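Side-chain contacts in carbohydrate kinase, FGGY (Rhodospirillum rubrum, PDB 3IFR), which probably phosphorylates D-xylulose at the expense of ATP, as a member of the FGGY family of carbohydrate kinases: residues A[54-59]-A[229-234]; A[169-174]-A[225-230]; A[328-333]-A[370-375]; A[339-344]-A[376-381]. All coordinates share one frame; numbering follows the deposited sequence.

Contact 1: residues A[54-59]-A[229-234]; sequences QWWDNA and ALTGLP
Trp56 and Thr231 illustrate how one indole can bridge two helices without a single hydrogen bond passing across. The close-packed part lies at the benzo end of the ring, where CH2 of Trp56 meets the methyl CG2 of Thr231 at 3.8 Å, the methyl arriving obliquely. The indole gets there because CG stands anti to the backbone N of Trp56 (chi1 176°), which carries the ring off its own helix toward 229-234. Thr231 is buried, and Arg60 and Leu63 of helix 52-70 also pack on it. Its OG1 is occupied at home: it accepts from the backbone N of Leu233 at 3.2 Å, closing an ST turn, and is hydrogen-bonded as well to the carbonyl of Ala227, one helical turn back. These two bonds fix the rotation of the side chain, with the methyl facing the ring. A serine in its place would keep the hydroxyl but would probably open a gap beside CH2 of Trp56 and let the indole shift. The solvent side is looser: at the neighbouring ring atom, CD1 of Leu230 reaches the edge of the indole near its plane, 4.0 Å from CZ2 of Trp56, and both residues remain partly open to solvent. Just beyond, Gly232 takes positive phi as the helix ends, and its carbonyl receives a bond from Lys67. Ala59 of helix 52-70 and Leu233, just after helix 225-231, pack on strand 8-14, which places this contact beside the mixed sheet of the N-terminal FGGY domain, an actin-like ATPase fold.

Contact 2: residues A[169-174]-A[225-230]; sequences MLLTGE and AEAAAL
Ala227 sits against the last turn of helix 163-172, facing Leu170 and Leu171, in a close helix-to-helix packing on the periphery of the N-terminal, actin-like domain. The backbones approach closely because only a methyl group stands between them: the CA atoms of Leu171 and Ala227 are 5.4 Å apart. That methyl accounts for most of the interface. Its main neighbours are main-chain oxygens rather than side chains, for CB of Ala227 lies 3.5 Å from O of Leu171 and 3.6 Å from O of Leu170. The contact is one of van der Waals packing, and no hydrogen bond crosses between the two segments. Leu170 contributes mainly through this carbonyl, while its side chain, like that of Leu171, packs on Trp56 of helix 52-70. Polar links lie just outside the interface. Thr224, immediately before helix 225-231, is backbone hydrogen-bonded to Leu171, and its OG1 is bonded to the backbone N of Ala227. Helix 163-172 ends here in an ST turn, OG1 of Thr172 accepting from N of Glu174 at 3.0 Å and bonding to the carbonyl of Asn168; Gly173, with positive phi, is the first residue to leave the helix. Although the CB of Leu171 points away from Ala227, CG lies anti to the carbonyl carbon (chi1 -65°), and the branch bends back until CD2 of Leu171 stands 4.4 Å from CB of Ala227.

Contact 3: residues A[328-333]-A[370-375]; sequences DALAAE and HTRGHL
Beside the place where Gly373 presses on Leu330, the shortest polar bond within the two segments joins OG1 of Thr371 to ND1 of His374, 2.8 Å apart, and either atom could supply the proton. Thr371 holds the N-cap position of helix 372-397, and its CB lies at the edge of the imidazole, in the ring plane. One face of that ring receives CA of His370, 3.8 Å above the plane and offset toward the rim. With NE2 of His374 bonded to Asp339 as well, both ring nitrogens are engaged and the imidazole can hardly turn. Across the contact, helix 372-397 starts against the end of helix 322-332 within the C-terminal FGGY domain, a helix pair joined through glycine. The backbones nearly touch: CA of Ala331 and CA of Gly373 are 4.2 Å apart. Glycine suits this point, since a CB on it would lie only 3.1 Å from O of Leu330. In its absence, CB of Leu330 rests 3.7 Å from CA of Gly373. Next to it CB of Ala331 meets O of Gly373, also at 3.7 Å. The solvent side is looser, with CD2 of Leu330 lying 4.2 Å from CG of Arg372, so that the aliphatic stem rather than the guanidinium makes the contact. One turn further along the longer helix, Arg377 NH1 is hydrogen-bonded to the carbonyl of Ala331, and Trp376 NE1 to Asp328 OD1.

Contact 4: residues A[339-344]-A[376-381]; sequences DGLVCL and WRALLE
Cys343 can be followed atom by atom from strand 342-344 onto Ala378 and Leu379 of helix 372-397. Its CB lies 3.9 Å from O of Ala378 and also faces the methyl of that alanine. Beyond it, SG stands anti to the backbone N (chi1 162°), a torsion that brings the sulfur to CD1 of Leu379, 3.9 Å away. Leu341, two residues earlier, approaches the same alanine: CD1 of Leu341 comes within 3.8 Å of CB of Ala378, which thus meets side chains from both Leu341 and Cys343. Their neighbours Val342 and Leu344 point the other way, as in a beta strand, and pack on helix 475-496, so that this short strand, paired antiparallel with 362-364, lies between two helices of the C-terminal FGGY domain. No direct hydrogen bond joins the two segments; waters do that work. One donates to O of Leu341 at 3.0 Å and to OE1 of Glu381 at 2.6 Å. A second donates to O of Ala378 at 2.8 Å and accepts a weak bond from N of Cys343. The other carboxylate oxygen, OE2 of Glu381, receives NE of Arg377 in a salt bridge of 2.8 Å, met from 51° out of the carboxylate plane, and is further hydrogen-bonded to the backbone N of Gly337 and to the hydroxyl of Tyr478. With an arginine and several donors around it, this buried carboxylate is likely to stay ionised, a charged, hydrated flank beside an otherwise apolar seam.

The four contacts form two clusters, one in each FGGY domain. Contacts 1 and 2 share helix 225-231 and have centres 9 Å apart; Trp56 joins them, its CD2 lying 3.6 Å from CD2 of Leu170. Contacts 3 and 4 are 10 Å apart between centres and share helix 372-397. They also touch through leucines, CD2 of Leu375 packing 3.6 Å from CD1 of Leu341. The clusters lie on opposite sides of the chain's centre, contacts 1 and 3 about 50 Å apart between centres. In FGGY kinases the active site occupies the cleft between the domains, so both clusters, with contact centres 25 to 31 Å from the chain's centre, probably lie away from it.

Contact 1: residues A[54-59]-A[229-234]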
loop_
_atom_site.group_PDB
_atom_site.type_symbol
_atom_site.label_atom_id
_atom_site.label_comp_id
_atom_site.label_asym_id
_atom_site.label_seq_id
_atom_site.Cartn_x
_atom_site.Cartn_y
_atom_site.Cartn_z
ATOM N N GLN A 54 -11.794 -2.012 18.509
ATOM C CA GLN A 54 -12.732 -1.773 17.416
ATOM C C GLN A 54 -12.432 -2.657 16.157
ATOM O O GLN A 54 -13.372 -3.169 15.503
ATOM C CB GLN A 54 -12.776 -0.295 17.081
ATOM C CG GLN A 54 -14.012 0.137 16.296
ATOM C CD GLN A 54 -13.807 1.496 15.693
ATOM O OE1 GLN A 54 -12.678 1.864 15.371
ATOM N NE2 GLN A 54 -14.875 2.275 15.574
ATOM N N TRP A 55 -11.149 -2.851 15.827
ATOM C CA TRP A 55 -10.832 -3.786 14.748
ATOM C C TRP A 55 -11.539 -5.123 15.057
ATOM O O TRP A 55 -12.235 -5.686 14.213
ATOM C CB TRP A 55 -9.330 -4.029 14.546
ATOM C CG TRP A 55 -8.464 -2.825 14.289
ATOM C CD1 TRP A 55 -8.822 -1.643 13.692
ATOM C CD2 TRP A 55 -7.062 -2.705 14.603
ATOM N NE1 TRP A 55 -7.740 -0.782 13.665
ATOM C CE2 TRP A 55 -6.650 -1.428 14.198
ATOM C CE3 TRP A 55 -6.128 -3.569 15.198
ATOM C CZ2 TRP A 55 -5.339 -0.990 14.357
ATOM C CZ3 TRP A 55 -4.843 -3.138 15.357
ATOM C CH2 TRP A 55 -4.449 -1.861 14.934
ATOM N N TRP A 56 -11.378 -5.605 16.276
ATOM C CA TRP A 56 -11.840 -6.946 16.642
ATOM C C TRP A 56 -13.341 -7.011 16.640
ATOM O O TRP A 56 -13.940 -7.973 16.177
ATOM C CB TRP A 56 -11.307 -7.343 18.022
ATOM C CG TRP A 56 -11.817 -8.658 18.471
ATOM C CD1 TRP A 56 -12.552 -8.897 19.588
ATOM C CD2 TRP A 56 -11.705 -9.923 17.788
ATOM N NE1 TRP A 56 -12.864 -10.231 19.675
ATOM C CE2 TRP A 56 -12.365 -10.887 18.584
ATOM C CE3 TRP A 56 -11.102 -10.338 16.591
ATOM C CZ2 TRP A 56 -12.427 -12.248 18.242
ATOM C CZ3 TRP A 56 -11.167 -11.706 16.250
ATOM C CH2 TRP A 56 -11.825 -12.642 17.087
ATOM N N ASP A 57 -13.960 -5.965 17.171
ATOM C CA ASP A 57 -15.404 -5.858 17.108
ATOM C C ASP A 57 -15.921 -5.731 15.701
ATOM O O ASP A 57 -16.883 -6.396 15.340
ATOM C CB ASP A 57 -15.905 -4.701 17.940
ATOM C CG ASP A 57 -16.966 -5.146 18.868
ATOM O OD1 ASP A 57 -18.137 -4.775 18.622
ATOM O OD2 ASP A 57 -16.603 -5.940 19.790
ATOM N N ASN A 58 -15.307 -4.847 14.915
ATOM C CA ASN A 58 -15.576 -4.802 13.466
ATOM C C ASN A 58 -15.422 -6.200 12.851
ATOM O O ASN A 58 -16.334 -6.685 12.180
ATOM C CB ASN A 58 -14.654 -3.820 12.751
ATOM C CG ASN A 58 -15.115 -2.354 12.831
ATOM O OD1 ASN A 58 -14.506 -1.492 12.185
ATOM N ND2 ASN A 58 -16.152 -2.063 13.597
ATOM N N ALA A 59 -14.316 -6.891 13.139
ATOM C CA ALA A 59 -14.094 -8.201 12.489
ATOM C C ALA A 59 -15.167 -9.250 12.842
ATOM O O ALA A 59 -15.622 -9.969 11.987
ATOM C CB ALA A 59 -12.689 -8.744 12.790
ATOM N N ALA A 229 -16.907 -18.984 18.553
ATOM C CA ALA A 229 -18.027 -18.350 19.245
ATOM C C ALA A 229 -18.252 -16.841 18.909
ATOM O O ALA A 229 -19.322 -16.427 18.469
ATOM C CB ALA A 229 -17.892 -18.566 20.717
ATOM N N LEU A 230 -17.233 -16.034 19.091
ATOM C CA LEU A 230 -17.364 -14.624 18.829
ATOM C C LEU A 230 -17.590 -14.223 17.377
ATOM O O LEU A 230 -18.203 -13.174 17.121
ATOM C CB LEU A 230 -16.129 -13.916 19.386
ATOM C CG LEU A 230 -15.879 -14.184 20.888
ATOM C CD1 LEU A 230 -14.435 -13.916 21.315
ATOM C CD2 LEU A 230 -16.824 -13.357 21.722
ATOM N N THR A 231 -17.081 -15.029 16.429
ATOM C CA THR A 231 -17.155 -14.653 15.008
ATOM C C THR A 231 -18.141 -15.409 14.117
ATOM O O THR A 231 -18.470 -14.929 13.030
ATOM C CB THR A 231 -15.787 -14.718 14.324
ATOM O OG1 THR A 231 -15.373 -16.088 14.248
ATOM C CG2 THR A 231 -14.753 -13.913 15.118
ATOM N N GLY A 232 -18.617 -16.578 14.554
ATOM C CA GLY A 232 -19.435 -17.421 13.681
ATOM C C GLY A 232 -18.619 -18.385 12.817
ATOM O O GLY A 232 -19.138 -19.388 12.327
ATOM N N LEU A 233 -17.341 -18.078 12.602
ATOM C CA LEU A 233 -16.461 -18.981 11.836
ATOM C C LEU A 233 -16.496 -20.398 12.401
ATOM O O LEU A 233 -16.601 -20.605 13.619
ATOM C CB LEU A 233 -15.014 -18.462 11.823
ATOM C CG LEU A 233 -14.554 -17.545 10.670
ATOM C CD1 LEU A 233 -15.690 -16.843 9.989
ATOM C CD2 LEU A 233 -13.432 -16.513 11.037
ATOM N N PRO A 234 -16.411 -21.395 11.514
ATOM C CA PRO A 234 -16.405 -22.782 11.995
ATOM C C PRO A 234 -15.211 -23.014 12.895
ATOM O O PRO A 234 -14.136 -22.465 12.658
ATOM C CB PRO A 234 -16.250 -23.616 10.706
ATOM C CG PRO A 234 -16.636 -22.718 9.596
ATOM C CD PRO A 234 -16.316 -21.298 10.055
#

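Contact 2: residues A[169-174]-A[225-230]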
loop_
_atom_site.group_PDB
_atom_site.type_symbol
_atom_site.label_atom_id
_atom_site.label_comp_id
_atom_site.label_asym_id
_atom_site.label_seq_id
_atom_site.Cartn_x
_atom_site.Cartn_y
_atom_site.Cartn_z
HETATM N N MSE A 169 -3.856 -13.337 16.147
HETATM C CA MSE A 169 -3.682 -13.878 17.507
HETATM C C MSE A 169 -5.036 -14.155 18.154
HETATM O O MSE A 169 -5.274 -15.257 18.598
HETATM C CB MSE A 169 -2.859 -12.951 18.396
HETATM C CG MSE A 169 -1.582 -12.569 17.738
HETATM SE SE MSE A 169 -0.487 -11.392 18.874
HETATM C CE MSE A 169 1.162 -11.170 17.736
ATOM N N LEU A 170 -5.932 -13.169 18.157
ATOM C CA LEU A 170 -7.272 -13.367 18.667
ATOM C C LEU A 170 -8.010 -14.558 18.014
ATOM O O LEU A 170 -8.872 -15.154 18.654
ATOM C CB LEU A 170 -8.085 -12.079 18.474
ATOM C CG LEU A 170 -8.126 -11.143 19.687
ATOM C CD1 LEU A 170 -6.841 -11.211 20.448
ATOM C CD2 LEU A 170 -8.449 -9.685 19.302
ATOM N N LEU A 171 -7.711 -14.867 16.740
ATOM C CA LEU A 171 -8.387 -15.970 16.002
ATOM C C LEU A 171 -7.869 -17.376 16.331
ATOM O O LEU A 171 -8.653 -18.328 16.426
ATOM C CB LEU A 171 -8.287 -15.801 14.472
ATOM C CG LEU A 171 -9.004 -14.607 13.893
ATOM C CD1 LEU A 171 -8.645 -14.353 12.445
ATOM C CD2 LEU A 171 -10.501 -14.799 14.063
ATOM N N THR A 172 -6.557 -17.480 16.507
ATOM C CA THR A 172 -5.858 -18.770 16.521
ATOM C C THR A 172 -5.149 -19.054 17.847
ATOM O O THR A 172 -4.797 -20.182 18.127
ATOM C CB THR A 172 -4.774 -18.787 15.417
ATOM O OG1 THR A 172 -3.816 -17.749 15.681
ATOM C CG2 THR A 172 -5.408 -18.504 14.063
ATOM N N GLY A 173 -4.917 -18.023 18.644
ATOM C CA GLY A 173 -4.076 -18.144 19.811
ATOM C C GLY A 173 -2.608 -18.335 19.471
ATOM O O GLY A 173 -1.783 -18.588 20.337
ATOM N N GLU A 174 -2.253 -18.231 18.207
ATOM C CA GLU A 174 -0.845 -18.308 17.886
ATOM C C GLU A 174 -0.168 -16.956 18.178
ATOM O O GLU A 174 -0.827 -15.935 18.293
ATOM C CB GLU A 174 -0.685 -18.704 16.417
ATOM C CG GLU A 174 -1.289 -20.057 16.087
ATOM C CD GLU A 174 -0.733 -21.151 16.989
ATOM O OE1 GLU A 174 0.288 -20.910 17.674
ATOM O OE2 GLU A 174 -1.336 -22.237 17.029
ATOM N N ALA A 225 -11.981 -22.252 19.647
ATOM C CA ALA A 225 -13.333 -22.372 20.093
ATOM C C ALA A 225 -13.816 -20.980 20.539
ATOM O O ALA A 225 -14.840 -20.549 20.110
ATOM C CB ALA A 225 -13.433 -23.423 21.214
ATOM N N GLU A 226 -13.064 -20.265 21.371
ATOM C CA GLU A 226 -13.468 -18.903 21.743
ATOM C C GLU A 226 -13.768 -18.040 20.485
ATOM O O GLU A 226 -14.773 -17.321 20.417
ATOM C CB GLU A 226 -12.406 -18.242 22.639
ATOM C CG GLU A 226 -12.392 -18.737 24.081
ATOM C CD GLU A 226 -13.502 -18.037 24.918
ATOM O OE1 GLU A 226 -14.429 -17.458 24.263
ATOM O OE2 GLU A 226 -13.439 -18.061 26.203
ATOM N N ALA A 227 -12.934 -18.155 19.464
ATOM C CA ALA A 227 -13.035 -17.246 18.330
ATOM C C ALA A 227 -14.121 -17.682 17.362
ATOM O O ALA A 227 -14.716 -16.862 16.680
ATOM C CB ALA A 227 -11.704 -17.082 17.658
ATOM N N ALA A 228 -14.422 -18.976 17.361
ATOM C CA ALA A 228 -15.581 -19.482 16.617
ATOM C C ALA A 228 -16.808 -18.883 17.246
ATOM O O ALA A 228 -17.623 -18.295 16.583
ATOM C CB ALA A 228 -15.657 -21.012 16.636
ATOM N N ALA A 229 -16.907 -18.984 18.553
ATOM C CA ALA A 229 -18.027 -18.350 19.245
ATOM C C ALA A 229 -18.252 -16.841 18.909
ATOM O O ALA A 229 -19.322 -16.427 18.469
ATOM C CB ALA A 229 -17.892 -18.566 20.717
ATOM N N LEU A 230 -17.233 -16.034 19.091
ATOM C CA LEU A 230 -17.364 -14.624 18.829
ATOM C C LEU A 230 -17.590 -14.223 17.377
ATOM O O LEU A 230 -18.203 -13.174 17.121
ATOM C CB LEU A 230 -16.129 -13.916 19.386
ATOM C CG LEU A 230 -15.879 -14.184 20.888
ATOM C CD1 LEU A 230 -14.435 -13.916 21.315
ATOM C CD2 LEU A 230 -16.824 -13.357 21.722
#

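Contact 3: residues A[328-333]-A[370-375]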
loop_
_atom_site.group_PDB
_atom_site.type_symbol
_atom_site.label_atom_id
_atom_site.label_comp_id
_atom_site.label_asym_id
_atom_site.label_seq_id
_atom_site.Cartn_x
_atom_site.Cartn_y
_atom_site.Cartn_z
ATOM N N ASP A 328 -11.108 17.224 -18.178
ATOM C CA ASP A 328 -10.542 16.143 -18.985
ATOM C C ASP A 328 -10.809 16.469 -20.423
ATOM O O ASP A 328 -9.913 16.384 -21.278
ATOM C CB ASP A 328 -11.154 14.788 -18.623
ATOM C CG ASP A 328 -10.366 14.056 -17.522
ATOM O OD1 ASP A 328 -9.437 14.679 -16.962
ATOM O OD2 ASP A 328 -10.679 12.870 -17.218
ATOM N N ALA A 329 -12.047 16.887 -20.683
ATOM C CA ALA A 329 -12.466 17.266 -22.027
ATOM C C ALA A 329 -11.631 18.418 -22.565
ATOM O O ALA A 329 -11.245 18.425 -23.730
ATOM C CB ALA A 329 -13.958 17.642 -22.039
ATOM N N LEU A 330 -11.372 19.418 -21.730
ATOM C CA LEU A 330 -10.594 20.550 -22.218
ATOM C C LEU A 330 -9.204 20.059 -22.575
ATOM O O LEU A 330 -8.701 20.398 -23.632
ATOM C CB LEU A 330 -10.502 21.652 -21.172
ATOM C CG LEU A 330 -11.486 22.826 -21.179
ATOM C CD1 LEU A 330 -12.214 23.016 -22.513
ATOM C CD2 LEU A 330 -12.458 22.642 -20.095
ATOM N N ALA A 331 -8.580 19.267 -21.697
ATOM C CA ALA A 331 -7.198 18.834 -21.920
ATOM C C ALA A 331 -7.071 17.994 -23.193
ATOM O O ALA A 331 -6.062 18.069 -23.904
ATOM C CB ALA A 331 -6.653 18.059 -20.691
ATOM N N ALA A 332 -8.111 17.200 -23.473
ATOM C CA ALA A 332 -8.257 16.499 -24.760
ATOM C C ALA A 332 -7.930 17.374 -25.967
ATOM O O ALA A 332 -7.259 16.911 -26.863
ATOM C CB ALA A 332 -9.664 15.910 -24.911
ATOM N N GLU A 333 -8.400 18.621 -25.996
ATOM C CA GLU A 333 -8.199 19.501 -27.161
ATOM C C GLU A 333 -6.826 20.190 -27.163
ATOM O O GLU A 333 -6.583 21.142 -27.903
ATOM C CB GLU A 333 -9.351 20.546 -27.243
ATOM C CG GLU A 333 -9.023 21.904 -27.989
ATOM C CD GLU A 333 -9.673 22.073 -29.407
ATOM O OE1 GLU A 333 -10.768 22.712 -29.478
ATOM O OE2 GLU A 333 -9.085 21.602 -30.431
ATOM N N HIS A 370 -1.936 30.025 -22.472
ATOM C CA HIS A 370 -2.463 28.826 -21.838
ATOM C C HIS A 370 -3.853 28.998 -21.242
ATOM O O HIS A 370 -4.231 30.084 -20.817
ATOM C CB HIS A 370 -1.463 28.284 -20.848
ATOM C CG HIS A 370 -0.144 28.005 -21.486
ATOM N ND1 HIS A 370 0.861 28.944 -21.527
ATOM C CD2 HIS A 370 0.292 26.942 -22.180
ATOM C CE1 HIS A 370 1.891 28.441 -22.192
ATOM N NE2 HIS A 370 1.574 27.230 -22.598
ATOM N N THR A 371 -4.609 27.906 -21.262
ATOM C CA THR A 371 -6.029 27.849 -20.899
ATOM C C THR A 371 -6.149 26.857 -19.779
ATOM O O THR A 371 -5.161 26.166 -19.447
ATOM C CB THR A 371 -6.827 27.250 -22.050
ATOM O OG1 THR A 371 -6.280 25.960 -22.365
ATOM C CG2 THR A 371 -6.708 28.122 -23.295
ATOM N N ARG A 372 -7.339 26.735 -19.192
ATOM C CA ARG A 372 -7.466 25.777 -18.101
ATOM C C ARG A 372 -7.124 24.327 -18.545
ATOM O O ARG A 372 -6.597 23.530 -17.768
ATOM C CB ARG A 372 -8.817 25.885 -17.393
ATOM C CG ARG A 372 -9.985 25.490 -18.237
ATOM C CD ARG A 372 -11.300 25.879 -17.548
ATOM N NE ARG A 372 -11.482 27.317 -17.611
ATOM C CZ ARG A 372 -11.303 28.140 -16.588
ATOM N NH1 ARG A 372 -10.959 27.671 -15.376
ATOM N NH2 ARG A 372 -11.476 29.445 -16.783
ATOM N N GLY A 373 -7.356 24.031 -19.810
ATOM C CA GLY A 373 -7.008 22.747 -20.389
ATOM C C GLY A 373 -5.521 22.441 -20.353
ATOM O O GLY A 373 -5.144 21.340 -20.021
ATOM N N HIS A 374 -4.691 23.422 -20.704
ATOM C CA HIS A 374 -3.251 23.279 -20.618
ATOM C C HIS A 374 -2.819 23.030 -19.183
ATOM O O HIS A 374 -1.962 22.181 -18.933
ATOM C CB HIS A 374 -2.561 24.547 -21.079
ATOM C CG HIS A 374 -2.608 24.769 -22.548
ATOM N ND1 HIS A 374 -3.697 25.346 -23.168
ATOM C CD2 HIS A 374 -1.689 24.549 -23.508
ATOM C CE1 HIS A 374 -3.445 25.449 -24.462
ATOM N NE2 HIS A 374 -2.241 24.977 -24.700
ATOM N N LEU A 375 -3.385 23.777 -18.237
ATOM C CA LEU A 375 -2.995 23.595 -16.844
ATOM C C LEU A 375 -3.331 22.192 -16.357
ATOM O O LEU A 375 -2.502 21.524 -15.731
ATOM C CB LEU A 375 -3.631 24.639 -15.895
ATOM C CG LEU A 375 -2.988 26.028 -15.718
ATOM C CD1 LEU A 375 -3.049 26.506 -14.261
ATOM C CD2 LEU A 375 -1.582 26.014 -16.142
#

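Contact 4: residues A[339-344]-A[376-381]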
loop_
_atom_site.group_PDB
_atom_site.type_symbol
_atom_site.label_atom_id
_atom_site.label_comp_id
_atom_site.label_asym_id
_atom_site.label_seq_id
_atom_site.Cartn_x
_atom_site.Cartn_y
_atom_site.Cartn_z
ATOM N N ASP A 339 2.053 22.688 -24.871
ATOM C CA ASP A 339 2.551 23.947 -25.441
ATOM C C ASP A 339 3.611 24.560 -24.550
ATOM O O ASP A 339 3.595 25.766 -24.308
ATOM C CB ASP A 339 1.393 24.942 -25.654
ATOM C CG ASP A 339 0.602 24.663 -26.940
ATOM O OD1 ASP A 339 1.181 24.809 -28.039
ATOM O OD2 ASP A 339 -0.592 24.307 -26.864
ATOM N N GLY A 340 4.514 23.724 -24.041
ATOM C CA GLY A 340 5.661 24.229 -23.303
ATOM C C GLY A 340 5.465 24.387 -21.808
ATOM O O GLY A 340 6.367 24.837 -21.107
ATOM N N LEU A 341 4.292 24.015 -21.312
ATOM C CA LEU A 341 4.041 23.966 -19.883
ATOM C C LEU A 341 4.864 22.822 -19.311
ATOM O O LEU A 341 4.965 21.763 -19.939
ATOM C CB LEU A 341 2.564 23.702 -19.607
ATOM C CG LEU A 341 1.669 24.932 -19.475
ATOM C CD1 LEU A 341 0.318 24.587 -18.881
ATOM C CD2 LEU A 341 2.363 25.868 -18.548
ATOM N N VAL A 342 5.469 23.035 -18.142
ATOM C CA VAL A 342 6.136 21.949 -17.441
ATOM C C VAL A 342 5.759 22.043 -15.988
ATOM O O VAL A 342 5.981 23.074 -15.378
ATOM C CB VAL A 342 7.674 22.050 -17.538
ATOM C CG1 VAL A 342 8.312 20.801 -16.965
ATOM C CG2 VAL A 342 8.109 22.259 -18.966
ATOM N N CYS A 343 5.216 20.970 -15.428
ATOM C CA CYS A 343 4.821 20.946 -14.023
ATOM C C CYS A 343 5.627 19.936 -13.154
ATOM O O CYS A 343 5.843 18.786 -13.550
ATOM C CB CYS A 343 3.312 20.698 -13.932
ATOM S SG CYS A 343 2.665 20.126 -12.365
ATOM N N LEU A 344 6.095 20.387 -11.988
ATOM C CA LEU A 344 6.552 19.484 -10.954
ATOM C C LEU A 344 5.420 19.283 -9.965
ATOM O O LEU A 344 4.934 20.245 -9.372
ATOM C CB LEU A 344 7.745 20.082 -10.228
ATOM C CG LEU A 344 8.950 20.320 -11.117
ATOM C CD1 LEU A 344 9.971 21.105 -10.344
ATOM C CD2 LEU A 344 9.536 18.983 -11.612
ATOM N N TRP A 376 -4.569 21.779 -16.607
ATOM C CA TRP A 376 -5.017 20.444 -16.258
ATOM C C TRP A 376 -4.125 19.371 -16.909
ATOM O O TRP A 376 -3.696 18.400 -16.261
ATOM C CB TRP A 376 -6.454 20.256 -16.717
ATOM C CG TRP A 376 -7.083 19.002 -16.220
ATOM C CD1 TRP A 376 -7.485 17.953 -16.971
ATOM C CD2 TRP A 376 -7.394 18.670 -14.858
ATOM N NE1 TRP A 376 -8.042 16.985 -16.174
ATOM C CE2 TRP A 376 -7.997 17.399 -14.868
ATOM C CE3 TRP A 376 -7.211 19.317 -13.628
ATOM C CZ2 TRP A 376 -8.406 16.750 -13.697
ATOM C CZ3 TRP A 376 -7.627 18.680 -12.468
ATOM C CH2 TRP A 376 -8.228 17.414 -12.511
ATOM N N ARG A 377 -3.840 19.575 -18.185
ATOM C CA ARG A 377 -3.049 18.621 -18.936
ATOM C C ARG A 377 -1.651 18.487 -18.379
ATOM O O ARG A 377 -1.153 17.384 -18.158
ATOM C CB ARG A 377 -2.967 19.019 -20.404
ATOM C CG ARG A 377 -2.070 18.068 -21.186
ATOM C CD ARG A 377 -2.508 17.947 -22.608
ATOM N NE ARG A 377 -1.908 16.764 -23.191
ATOM C CZ ARG A 377 -2.583 15.793 -23.800
ATOM N NH1 ARG A 377 -3.911 15.857 -23.919
ATOM N NH2 ARG A 377 -1.915 14.761 -24.291
ATOM N N ALA A 378 -1.035 19.636 -18.123
ATOM C CA ALA A 378 0.316 19.678 -17.620
ATOM C C ALA A 378 0.366 18.889 -16.329
ATOM O O ALA A 378 1.317 18.161 -16.095
ATOM C CB ALA A 378 0.747 21.107 -17.378
ATOM N N LEU A 379 -0.656 19.023 -15.493
ATOM C CA LEU A 379 -0.667 18.271 -14.233
ATOM C C LEU A 379 -0.823 16.793 -14.528
ATOM O O LEU A 379 -0.140 15.965 -13.912
ATOM C CB LEU A 379 -1.771 18.715 -13.262
ATOM C CG LEU A 379 -1.722 17.827 -11.999
ATOM C CD1 LEU A 379 -0.311 17.806 -11.420
ATOM C CD2 LEU A 379 -2.754 18.164 -10.891
ATOM N N LEU A 380 -1.734 16.466 -15.453
ATOM C CA LEU A 380 -1.944 15.078 -15.826
ATOM C C LEU A 380 -0.624 14.452 -16.291
ATOM O O LEU A 380 -0.262 13.346 -15.883
ATOM C CB LEU A 380 -2.980 14.952 -16.930
ATOM C CG LEU A 380 -4.425 15.204 -16.518
ATOM C CD1 LEU A 380 -5.414 14.666 -17.551
ATOM C CD2 LEU A 380 -4.670 14.613 -15.171
ATOM N N GLU A 381 0.096 15.196 -17.122
ATOM C CA GLU A 381 1.304 14.711 -17.732
ATOM C C GLU A 381 2.400 14.612 -16.694
ATOM O O GLU A 381 3.167 13.631 -16.674
ATOM C CB GLU A 381 1.708 15.644 -18.854
ATOM C CG GLU A 381 0.756 15.572 -20.041
ATOM C CD GLU A 381 1.134 16.502 -21.155
ATOM O OE1 GLU A 381 1.920 17.449 -20.874
ATOM O OE2 GLU A 381 0.675 16.276 -22.315
HETATM O O HOH W 1 3.115 19.400 -19.609
HETATM O O HOH W 2 3.848 18.491 -17.153
#